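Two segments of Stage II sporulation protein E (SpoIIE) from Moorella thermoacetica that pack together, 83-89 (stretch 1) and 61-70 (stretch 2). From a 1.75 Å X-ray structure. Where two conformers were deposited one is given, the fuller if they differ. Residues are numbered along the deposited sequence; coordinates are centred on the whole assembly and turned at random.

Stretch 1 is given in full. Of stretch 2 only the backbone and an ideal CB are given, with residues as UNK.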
# COMPACT_ATOMS: atom_id res chain seq x y z
N VAL A 83 -4.48 9.15 -2.56
CA VAL A 83 -3.51 8.99 -1.48
C VAL A 83 -2.82 7.65 -1.78
O VAL A 83 -3.40 6.81 -2.44
CB VAL A 83 -4.20 9.01 -0.10
CG1 VAL A 83 -4.91 10.34 0.09
CG2 VAL A 83 -5.20 7.82 0.10
N ALA A 84 -1.60 7.45 -1.32
CA ALA A 84 -0.86 6.22 -1.68
C ALA A 84 0.27 5.94 -0.70
O ALA A 84 0.81 6.84 -0.08
CB ALA A 84 -0.25 6.39 -3.09
N ALA A 85 0.60 4.66 -0.57
CA ALA A 85 1.71 4.22 0.26
C ALA A 85 2.59 3.37 -0.63
O ALA A 85 2.08 2.65 -1.47
CB ALA A 85 1.18 3.38 1.40
N LEU A 86 3.90 3.39 -0.39
CA LEU A 86 4.81 2.49 -1.05
C LEU A 86 5.83 2.02 -0.02
O LEU A 86 6.36 2.82 0.78
CB LEU A 86 5.52 3.24 -2.17
CG LEU A 86 6.66 2.49 -2.84
CD1 LEU A 86 6.11 1.30 -3.54
CD2 LEU A 86 7.34 3.44 -3.85
N CYS A 87 6.08 0.72 -0.04
CA CYS A 87 7.15 0.10 0.76
C CYS A 87 8.14 -0.48 -0.21
O CYS A 87 7.76 -1.18 -1.15
CB CYS A 87 6.63 -1.07 1.61
SG CYS A 87 5.58 -0.66 2.98
N ARG A 88 9.41 -0.25 0.04
CA ARG A 88 10.45 -0.80 -0.84
C ARG A 88 11.25 -1.72 0.06
O ARG A 88 11.83 -1.27 1.03
CB ARG A 88 11.34 0.31 -1.41
CG ARG A 88 12.56 -0.19 -2.25
CD ARG A 88 13.40 1.04 -2.74
NE ARG A 88 14.44 0.70 -3.72
CZ ARG A 88 15.61 0.17 -3.40
NH1 ARG A 88 15.90 -0.12 -2.13
NH2 ARG A 88 16.50 -0.10 -4.35
N VAL A 89 11.23 -3.01 -0.24
CA VAL A 89 11.89 -4.00 0.63
C VAL A 89 13.07 -4.61 -0.08
O VAL A 89 12.92 -5.37 -1.04
CB VAL A 89 10.91 -5.12 0.98
CG1 VAL A 89 11.50 -6.02 2.05
CG2 VAL A 89 9.57 -4.48 1.43
N UNK A 61 10.17 3.15 -10.49
CA UNK A 61 10.93 2.32 -9.57
C UNK A 61 12.42 2.49 -9.64
O UNK A 61 13.01 2.64 -10.69
CB UNK A 61 10.60 0.85 -9.82
N UNK A 62 13.02 2.41 -8.47
CA UNK A 62 14.46 2.52 -8.33
C UNK A 62 15.02 3.86 -8.75
O UNK A 62 16.21 3.99 -9.04
CB UNK A 62 15.14 1.42 -9.14
N UNK A 63 14.16 4.87 -8.71
CA UNK A 63 14.62 6.26 -8.69
C UNK A 63 14.53 6.92 -7.31
O UNK A 63 14.90 8.09 -7.17
CB UNK A 63 13.80 7.08 -9.69
N UNK A 64 14.05 6.20 -6.31
CA UNK A 64 13.96 6.75 -4.96
C UNK A 64 12.58 7.29 -4.65
O UNK A 64 11.90 7.81 -5.52
CB UNK A 64 15.00 7.86 -4.77
N UNK A 65 12.12 7.11 -3.41
CA UNK A 65 10.74 7.43 -3.06
C UNK A 65 10.40 8.92 -3.27
O UNK A 65 9.26 9.25 -3.60
CB UNK A 65 10.48 7.04 -1.60
N UNK A 66 11.36 9.82 -3.07
CA UNK A 66 11.04 11.23 -3.27
C UNK A 66 10.62 11.47 -4.70
O UNK A 66 9.57 12.07 -4.97
CB UNK A 66 12.23 12.12 -2.91
N UNK A 67 11.45 11.01 -5.62
CA UNK A 67 11.11 11.12 -7.04
C UNK A 67 9.81 10.39 -7.36
O UNK A 67 8.96 10.92 -8.09
CB UNK A 67 12.25 10.56 -7.90
N UNK A 68 9.63 9.19 -6.83
CA UNK A 68 8.44 8.40 -7.13
C UNK A 68 7.16 9.15 -6.77
O UNK A 68 6.24 9.25 -7.58
CB UNK A 68 8.49 7.07 -6.38
N UNK A 69 7.12 9.74 -5.58
CA UNK A 69 5.91 10.41 -5.12
C UNK A 69 5.72 11.74 -5.82
O UNK A 69 4.59 12.11 -6.10
CB UNK A 69 5.96 10.62 -3.60
N UNK A 70 6.82 12.42 -6.14
CA UNK A 70 6.76 13.70 -6.86
C UNK A 70 6.22 13.50 -8.28
O UNK A 70 5.38 14.25 -8.72
CB UNK A 70 8.14 14.35 -6.91

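Stretch 1 is a strand. Ala84, Leu86 and Arg88 point their CA-to-CB bonds toward stretch 2. Stretch 2 enters through a loop and becomes a helix at 65, running roughly antiparallel to the strand at 154°.

Position 61 lies in the loop. Its CB points sideways and has nothing of stretch 1 within 5.5 Å, so many side chains would fit. It is Met61, whose end comes nearer, but its CE is still 5.3 Å from Leu86 CD1.

Position 62 has phi/psi of 63/24, a left-handed conformation that favours glycine, asparagine or aspartate. Its ideal CB is 5.2 Å from Arg88 NH2, and the guanidinium offers donors. Asparagine or aspartate would suit both demands. The residue is Asn62. Its OD1 accepts a hydrogen bond from Arg88 NH2 at 2.8 Å and a weak one from Arg88 NE at 3.4 Å. The oxygen lies at the guanidinium edge, near its plane, where the N-H groups point.

Position 63 points away, and polar residues are plausible just ahead of a helix. It is Thr63, whose side chain bonds to position 67.

Position 64 has phi/psi of 97/143. A CB here would be jammed against the preceding carbonyl oxygen, which calls for glycine. Gly64 is the N-cap residue. Its N donates to water 1 at 3.2 Å from the water O, and Arg88 NE gives the same water O a weak hydrogen bond at 3.3 Å.

Position 65 points toward the strand, with its ideal CB 5.3 Å from Leu86 CD2. A medium or large aliphatic side chain would fill that gap. Leu65 does so: its CG is 4.2 Å from Leu86 CD2, and its CD1 is 4.3 Å from Arg88 CD.

Positions 66 and 67 are out of reach of the strand, which sets little preference beyond helix compatibility. They are Val66 and Asn67; Asn67 ND2 donates a hydrogen bond to Thr63 OG1 at 3.0 Å.

Position 68 points toward the strand, and its ideal CB is 4.6 Å from Leu86 CD2. Leucine, isoleucine, valine or methionine would suit. Ile68 brings its CD1 to 3.8 Å from Leu86 CD2.

Position 69 points sideways, with no stretch 1 atom within 5.5 Å of its ideal CB. A long side chain could reach Ala84 and Leu86; an aromatic ring or methionine would be reasonable. It is Phe69. Its CE1 is 4.4 Å from Ala84 CB, and its CE2 is 4.0 Å from Leu86 CB. The ring edge meets the strand backbone, with CE1 3.6 Å from Ala84 O.

Position 70 is out of reach and leaves the choice open. It is Gln70.

Stretch 2 (61-70) MNTGLVNIFQ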
# COMPACT_ATOMS: atom_id res chain seq x y z
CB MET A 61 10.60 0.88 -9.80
CG MET A 61 9.33 0.66 -9.16
SD MET A 61 8.57 -0.90 -9.27
CE MET A 61 7.12 -0.43 -8.41
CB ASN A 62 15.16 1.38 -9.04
CG ASN A 62 15.37 0.21 -8.12
OD1 ASN A 62 15.53 0.38 -6.91
ND2 ASN A 62 15.34 -0.99 -8.67
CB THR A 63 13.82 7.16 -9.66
OG1 THR A 63 12.45 7.18 -9.30
CG2 THR A 63 13.97 6.70 -11.10
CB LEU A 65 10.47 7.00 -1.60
CG LEU A 65 10.06 5.53 -1.44
CD1 LEU A 65 11.22 4.65 -1.92
CD2 LEU A 65 9.69 5.23 0.04
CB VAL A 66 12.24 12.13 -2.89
CG1 VAL A 66 12.04 13.55 -3.45
CG2 VAL A 66 12.45 12.12 -1.36
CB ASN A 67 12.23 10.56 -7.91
CG ASN A 67 12.06 10.94 -9.36
OD1 ASN A 67 12.15 12.12 -9.72
ND2 ASN A 67 11.80 9.96 -10.21
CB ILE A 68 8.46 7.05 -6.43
CG1 ILE A 68 9.48 6.11 -7.08
CG2 ILE A 68 7.05 6.40 -6.48
CD1 ILE A 68 9.90 4.95 -6.16
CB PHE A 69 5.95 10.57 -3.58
CG PHE A 69 5.44 9.37 -2.85
CD1 PHE A 69 4.09 9.26 -2.56
CD2 PHE A 69 6.28 8.35 -2.51
CE1 PHE A 69 3.58 8.12 -1.92
CE2 PHE A 69 5.80 7.22 -1.84
CZ PHE A 69 4.45 7.11 -1.54
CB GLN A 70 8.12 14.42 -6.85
CG GLN A 70 8.48 15.04 -5.50
CD GLN A 70 9.86 15.67 -5.48
OE1 GLN A 70 10.62 15.60 -6.45
NE2 GLN A 70 10.20 16.31 -4.36
O HOH W 1 13.30 3.25 -5.45
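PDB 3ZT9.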